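Local structure of leucine aminopeptidase A1, chloroplastic (5D8N) at residues Val268-Ala272 and Cys356-Ser361; Ala141-Thr147 and Ile190-Gly194. The protein removes N-terminal amino acids from peptides, leucine preferred, as a hexameric metal-dependent aminopeptidase, and regulates wound signalling and takes part in insect defence in tomato. The protein carries 1 engineered substitution. All blocks are in the same frame, centred on the assembly; numbering follows the deposited sequence.

Interaction 1 of 2, residues Val268-Ala272 and Cys356-Ser361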
ATOM      1  N   VAL A 268      -4.705  11.251  26.736  1.00 19.05           N
ATOM      2  CA  VAL A 268      -4.082  10.034  26.220  1.00 21.02           C
ATOM      3  C   VAL A 268      -4.485   8.861  27.077  1.00 20.18           C
ATOM      4  O   VAL A 268      -4.816   7.800  26.575  1.00 20.32           O
ATOM      5  CB  VAL A 268      -2.537  10.153  26.243  1.00 20.66           C
ATOM      6  CG1 VAL A 268      -1.901   8.842  25.810  1.00 20.71           C
ATOM      7  CG2 VAL A 268      -2.086  11.262  25.301  1.00 21.12           C
ATOM      8  N   ALA A 269      -4.518   9.079  28.381  1.00 23.47           N
ATOM      9  CA  ALA A 269      -4.861   8.028  29.341  1.00 24.70           C
ATOM     10  C   ALA A 269      -6.346   7.604  29.388  1.00 26.21           C
ATOM     11  O   ALA A 269      -6.682   6.566  29.944  1.00 24.81           O
ATOM     12  CB  ALA A 269      -4.422   8.460  30.729  1.00 23.42           C
ATOM     13  N   ALA A 270      -7.228   8.411  28.812  1.00 23.75           N
ATOM     14  CA  ALA A 270      -8.662   8.282  29.044  1.00 25.89           C
ATOM     15  C   ALA A 270      -9.228   6.949  28.548  1.00 23.92           C
ATOM     16  O   ALA A 270     -10.124   6.380  29.165  1.00 22.54           O
ATOM     17  CB  ALA A 270      -9.405   9.443  28.384  1.00 27.70           C
ATOM     18  N   ALA A 271      -8.691   6.423  27.455  1.00 23.68           N
ATOM     19  CA  ALA A 271      -9.270   5.182  26.909  1.00 26.25           C
ATOM     20  C   ALA A 271      -9.088   4.022  27.891  1.00 26.98           C
ATOM     21  O   ALA A 271      -9.966   3.152  27.995  1.00 28.59           O
ATOM     22  CB  ALA A 271      -8.636   4.834  25.566  1.00 26.30           C
ATOM     23  N   ALA A 272      -7.937   3.998  28.565  1.00 26.57           N
ATOM     24  CA  ALA A 272      -7.473   2.835  29.314  1.00 28.12           C
ATOM     25  C   ALA A 272      -8.095   2.811  30.701  1.00 28.75           C
ATOM     26  O   ALA A 272      -7.426   3.085  31.706  1.00 29.43           O
ATOM     27  CB  ALA A 272      -5.963   2.845  29.423  1.00 28.23           C
ATOM     28  N   CYS A 356       0.996   5.797  31.643  1.00 17.63           N
ATOM     29  CA  CYS A 356      -0.334   5.409  31.207  1.00 19.32           C
ATOM     30  C   CYS A 356      -0.182   4.385  30.091  1.00 20.49           C
ATOM     31  O   CYS A 356       0.919   4.131  29.617  1.00 20.30           O
ATOM     32  CB  CYS A 356      -1.125   6.620  30.696  1.00 23.50           C
ATOM     33  SG  CYS A 356      -0.364   7.464  29.284  1.00 25.53           S
ATOM     34  N   GLU A 357      -1.288   3.767  29.698  1.00 23.40           N
ATOM     35  CA  GLU A 357      -1.312   2.999  28.467  1.00 26.27           C
ATOM     36  C   GLU A 357      -2.294   3.626  27.500  1.00 25.84           C
ATOM     37  O   GLU A 357      -3.241   4.292  27.901  1.00 24.11           O
ATOM     38  CB  GLU A 357      -1.582   1.506  28.694  1.00 27.96           C
ATOM     39  CG  GLU A 357      -2.908   1.163  29.322  1.00 27.99           C
ATOM     40  CD  GLU A 357      -3.198  -0.318  29.394  1.00 29.75           C
ATOM     41  OE1 GLU A 357      -2.322  -1.153  29.039  1.00 28.62           O
ATOM     42  OE2 GLU A 357      -4.402  -0.621  29.597  1.00 30.00           O
ATOM     43  N   ASN A 358      -1.891   3.628  26.235  1.00 26.48           N
ATOM     44  CA  ASN A 358      -2.665   4.255  25.179  1.00 27.10           C
ATOM     45  C   ASN A 358      -3.520   3.202  24.471  1.00 25.27           C
ATOM     46  O   ASN A 358      -3.014   2.443  23.642  1.00 25.22           O
ATOM     47  CB  ASN A 358      -1.731   4.960  24.187  1.00 30.62           C
ATOM     48  CG  ASN A 358      -2.492   5.586  23.027  1.00 35.75           C
ATOM     49  OD1 ASN A 358      -3.717   5.659  23.055  1.00 35.82           O
ATOM     50  ND2 ASN A 358      -1.772   5.949  21.966  1.00 36.03           N
ATOM     51  N   MET A 359      -4.785   3.134  24.852  1.00 22.58           N
ATOM     52  CA  MET A 359      -5.705   2.106  24.402  1.00 26.59           C
ATOM     53  C   MET A 359      -6.836   2.681  23.526  1.00 29.14           C
ATOM     54  O   MET A 359      -6.880   3.873  23.220  1.00 26.91           O
ATOM     55  CB  MET A 359      -6.326   1.412  25.618  1.00 28.39           C
ATOM     56  CG  MET A 359      -5.329   0.695  26.509  1.00 32.54           C
ATOM     57  SD  MET A 359      -4.608  -0.778  25.757  1.00 31.20           S
ATOM     58  CE  MET A 359      -5.727  -2.046  26.326  1.00 30.44           C
ATOM     59  N   ILE A 360      -7.728   1.785  23.113  1.00 30.13           N
ATOM     60  CA  ILE A 360      -8.896   2.118  22.307  1.00 31.65           C
ATOM     61  C   ILE A 360     -10.168   1.653  23.007  1.00 27.80           C
ATOM     62  O   ILE A 360     -10.311   0.467  23.349  1.00 26.55           O
ATOM     63  CB  ILE A 360      -8.794   1.408  20.945  1.00 34.23           C
ATOM     64  CG1 ILE A 360      -7.612   1.983  20.161  1.00 38.10           C
ATOM     65  CG2 ILE A 360     -10.087   1.588  20.177  1.00 33.41           C
ATOM     66  CD1 ILE A 360      -7.194   1.134  18.985  1.00 39.48           C
ATOM     67  N   SER A 361     -11.069   2.606  23.228  1.00 25.43           N
ATOM     68  CA  SER A 361     -12.324   2.334  23.926  1.00 26.43           C
ATOM     69  C   SER A 361     -13.280   3.497  23.736  1.00 25.20           C
ATOM     70  O   SER A 361     -12.930   4.543  23.181  1.00 24.83           O
ATOM     71  CB  SER A 361     -12.081   2.160  25.427  1.00 28.22           C
ATOM     72  OG  SER A 361     -11.850   3.417  26.048  1.00 25.16           O
TER
HETATM   73  O   HOH W   1      -5.561   5.250  26.922  1.00 21.76           O

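Interaction 2 of 2, residues Ala141-Thr147 and Ile190-Gly194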
ATOM      1  N   ALA A 141      38.340 -15.096  35.283  1.00 25.96           N
ATOM      2  CA  ALA A 141      39.247 -13.972  35.441  1.00 26.51           C
ATOM      3  C   ALA A 141      39.358 -13.279  34.103  1.00 24.73           C
ATOM      4  O   ALA A 141      39.338 -13.923  33.063  1.00 24.00           O
ATOM      5  CB  ALA A 141      40.624 -14.474  35.861  1.00 29.53           C
ATOM      6  N   VAL A 142      39.690 -12.007  34.161  1.00 22.99           N
ATOM      7  CA  VAL A 142      39.969 -11.240  32.972  1.00 23.81           C
ATOM      8  C   VAL A 142      41.217 -10.433  33.216  1.00 24.92           C
ATOM      9  O   VAL A 142      41.365  -9.796  34.268  1.00 25.61           O
ATOM     10  CB  VAL A 142      38.813 -10.277  32.628  1.00 23.80           C
ATOM     11  CG1 VAL A 142      39.130  -9.470  31.380  1.00 25.22           C
ATOM     12  CG2 VAL A 142      37.526 -11.049  32.419  1.00 24.63           C
ATOM     13  N   ALA A 143      41.997 -10.329  32.152  1.00 26.46           N
ATOM     14  CA  ALA A 143      43.187  -9.488  32.125  1.00 28.72           C
ATOM     15  C   ALA A 143      43.440  -8.916  30.726  1.00 26.19           C
ATOM     16  O   ALA A 143      42.949  -9.455  29.733  1.00 26.66           O
ATOM     17  CB  ALA A 143      44.372 -10.348  32.537  1.00 30.87           C
ATOM     18  N   LEU A 144      44.252  -7.869  30.641  1.00 25.92           N
ATOM     19  CA  LEU A 144      44.768  -7.366  29.361  1.00 29.15           C
ATOM     20  C   LEU A 144      46.114  -7.980  29.046  1.00 30.88           C
ATOM     21  O   LEU A 144      46.923  -8.188  29.939  1.00 35.96           O
ATOM     22  CB  LEU A 144      44.939  -5.844  29.377  1.00 29.18           C
ATOM     23  CG  LEU A 144      43.681  -5.069  29.743  1.00 31.98           C
ATOM     24  CD1 LEU A 144      43.926  -3.574  29.678  1.00 35.05           C
ATOM     25  CD2 LEU A 144      42.539  -5.453  28.809  1.00 34.11           C
ATOM     26  N   ALA A 145      46.372  -8.271  27.780  1.00 33.98           N
ATOM     27  CA  ALA A 145      47.660  -8.829  27.408  1.00 36.44           C
ATOM     28  C   ALA A 145      48.747  -7.797  27.644  1.00 41.20           C
ATOM     29  O   ALA A 145      49.893  -8.164  27.907  1.00 43.19           O
ATOM     30  CB  ALA A 145      47.675  -9.274  25.960  1.00 37.15           C
ATOM     31  N   SER A 146      48.409  -6.517  27.538  0.50 39.99           N
ATOM     32  CA  SER A 146      49.387  -5.488  27.863  0.50 41.08           C
ATOM     33  C   SER A 146      48.772  -4.280  28.561  0.50 41.21           C
ATOM     34  O   SER A 146      47.728  -3.759  28.168  0.50 40.15           O
ATOM     35  CB  SER A 146      50.190  -5.059  26.631  0.50 40.89           C
ATOM     36  OG  SER A 146      49.349  -4.489  25.646  0.50 41.46           O
ATOM     37  N   THR A 147      49.441  -3.882  29.639  1.00 42.50           N
ATOM     38  CA  THR A 147      49.156  -2.646  30.367  1.00 46.95           C
ATOM     39  C   THR A 147      50.298  -1.618  30.317  1.00 55.86           C
ATOM     40  O   THR A 147      50.254  -0.624  31.045  1.00 50.82           O
ATOM     41  CB  THR A 147      48.856  -2.979  31.848  1.00 46.22           C
ATOM     42  OG1 THR A 147      49.966  -3.687  32.427  1.00 40.50           O
ATOM     43  CG2 THR A 147      47.587  -3.863  31.959  1.00 43.72           C
ATOM     44  N   ILE A 190      39.496  -9.642  38.429  1.00 28.44           N
ATOM     45  CA  ILE A 190      40.148  -8.781  37.482  1.00 27.76           C
ATOM     46  C   ILE A 190      41.619  -8.663  37.859  1.00 30.57           C
ATOM     47  O   ILE A 190      41.962  -8.251  38.968  1.00 29.50           O
ATOM     48  CB  ILE A 190      39.458  -7.409  37.464  1.00 27.43           C
ATOM     49  CG1 ILE A 190      37.987  -7.587  37.060  1.00 29.53           C
ATOM     50  CG2 ILE A 190      40.157  -6.477  36.480  1.00 25.76           C
ATOM     51  CD1 ILE A 190      37.174  -6.318  37.191  1.00 31.40           C
ATOM     52  N   LEU A 191      42.479  -8.961  36.896  1.00 32.53           N
ATOM     53  CA  LEU A 191      43.908  -9.112  37.138  1.00 31.67           C
ATOM     54  C   LEU A 191      44.725  -8.103  36.340  1.00 31.66           C
ATOM     55  O   LEU A 191      44.308  -7.626  35.276  1.00 30.68           O
ATOM     56  CB  LEU A 191      44.377 -10.517  36.754  1.00 32.79           C
ATOM     57  CG  LEU A 191      43.583 -11.710  37.296  1.00 32.91           C
ATOM     58  CD1 LEU A 191      44.203 -13.020  36.807  1.00 35.10           C
ATOM     59  CD2 LEU A 191      43.501 -11.675  38.814  1.00 30.75           C
ATOM     60  N   GLY A 192      45.850  -7.714  36.936  1.00 32.41           N
ATOM     61  CA  GLY A 192      46.858  -6.910  36.251  1.00 31.76           C
ATOM     62  C   GLY A 192      46.588  -5.414  36.272  1.00 34.04           C
ATOM     63  O   GLY A 192      47.257  -4.678  35.550  1.00 33.59           O
ATOM     64  N   LEU A 193      45.465  -4.999  36.860  1.00 30.83           N
ATOM     65  CA  LEU A 193      45.036  -3.627  36.686  1.00 34.67           C
ATOM     66  C   LEU A 193      45.059  -2.856  38.013  1.00 34.93           C
ATOM     67  O   LEU A 193      44.610  -1.708  38.061  1.00 32.96           O
ATOM     68  CB  LEU A 193      43.643  -3.557  36.045  1.00 33.78           C
ATOM     69  CG  LEU A 193      43.523  -4.071  34.607  1.00 35.66           C
ATOM     70  CD1 LEU A 193      42.071  -4.104  34.130  1.00 31.21           C
ATOM     71  CD2 LEU A 193      44.351  -3.231  33.645  1.00 36.71           C
ATOM     72  N   GLY A 194      45.588  -3.473  39.064  1.00 34.85           N
ATOM     73  CA  GLY A 194      45.727  -2.816  40.359  1.00 34.56           C
ATOM     74  C   GLY A 194      44.848  -3.469  41.404  1.00 35.55           C
ATOM     75  O   GLY A 194      44.041  -4.339  41.081  1.00 32.38           O
TER
HETATM   76  O   HOH W   2      45.453  -6.869  32.982  1.00 28.10           O
HETATM   77  O   HOH W   3      49.796  -5.517  34.513  1.00 53.99           O

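Interaction 1 of 2, residues Val268-Ala272 and Cys356-Ser361
This is a water-centred packing contact in the catalytic domain, where the C-terminal end of helix 263-269 and the turn after it settle against the end of strand 347-358 and the loop that leaves it. One water does most of the polar work. It donates to Val-268 O and to Glu-357 O, each 2.7 Å from the water oxygen, and accepts from Met-359 N at 3.1 Å and, weakly, from Ala-272 N at 3.1 Å. Val-268 O and Glu-357 O, 4.1 Å apart, are both acceptors; the water gives each a hydrogen.

With only methyl groups on Ala-269, Ala-271 and Ala-272, their CA atoms come within 5.1 to 5.6 Å of the CA atoms of Cys-356, Ser-361 and Met-359 respectively. Ala-269 CB lies 3.8 Å from Cys-356 CB, Val-268 CG1 rests 4.0 Å from Cys-356 SG, and Ala-272 CB sits 3.7 Å from Met-359 CG. Ala-271 CB presses to 3.1 Å from Met-359 O, and beyond it Ser-361 OG donates to Ala-271 O at 2.7 Å, the one direct hydrogen bond between the segments.

The strand end borders the metal site: Asn-358 ND2 is hydrogen-bonded to OD1 of Asp-305, a ligand of both catalytic Mg(2+) ions in the working enzyme. Glu-357 instead forms a salt bridge with Arg-366 of the second subunit, and Ile-360 packs on Ile-360 of both the second and third subunits. The polar links between the segments are thus backbone groups to one water plus the Ser-361 hydroxyl, with small apolar contacts around them; neither Asn-358 nor Glu-357 bonds across through its polar end.

Interaction 2 of 2, residues Ala141-Thr147 and Ile190-Gly194
Leu-191 lies alongside two alanines of the neighbouring strand, its CD1 4.0 Å from Ala-141 CB and its CB 4.2 Å from Ala-143 CB. Trp-42 touches both Leu-191 and Ala-141 on that face. On the other face, Val-142 and Ile-190 form a parallel bridge pair with CA atoms 5.1 Å apart, packed on helix 152-170, with helix 119-134 also against Val-142. Leu-191 N donates to Val-142 O at 3.0 Å and a nearly straight 166°, and Ile-190 CA adds a CA-H...O contact to the same oxygen at 3.6 Å.

These are neighbouring strands, 139-144 and 187-191, in the mixed sheet of the N-terminal domain, a macro-type fold with helices packed against the sheet; helix 152-170 lies between the two strands in sequence, making a beta-alpha-beta crossover.

Past the bridge the strands part, and water takes over the pairing. One molecule accepts from Leu-144 N at 2.8 Å and donates to Leu-191 O at 2.7 Å. A second donates to Gly-192 O at 2.9 Å and is hydrogen-bonded to Thr-147 OG1 at 2.8 Å. Gly-192, at a phi of 84°, turns the chain, and Leu-193 swings back under the strand end: its CD2 meets Leu-144 CD1 at 4.0 Å and Thr-147 CG2 at 3.7 Å, while Ala-159 and Ile-162 of helix 152-170 pack against it.

How the interactions relate
Both contacts are largely buried, yet they share no element: interaction 1 belongs to the catalytic domain and interaction 2 to the N-terminal sheet, with centres about 52 Å apart on opposite sides of the chain's centre. In 268-272 with 356-361 a helix end meets a strand end, and one water links four backbone groups; in 141-147 with 190-194 two strands pair directly, one water bridges them as they diverge and a second joins the loops beyond. Their surroundings differ as well. Interaction 1 borders the metal site and is touched by two other subunits, whereas interaction 2 is touched by no other chain of the assembly, lies away from the annotated sites and packs apolar side chains against helices of its own domain.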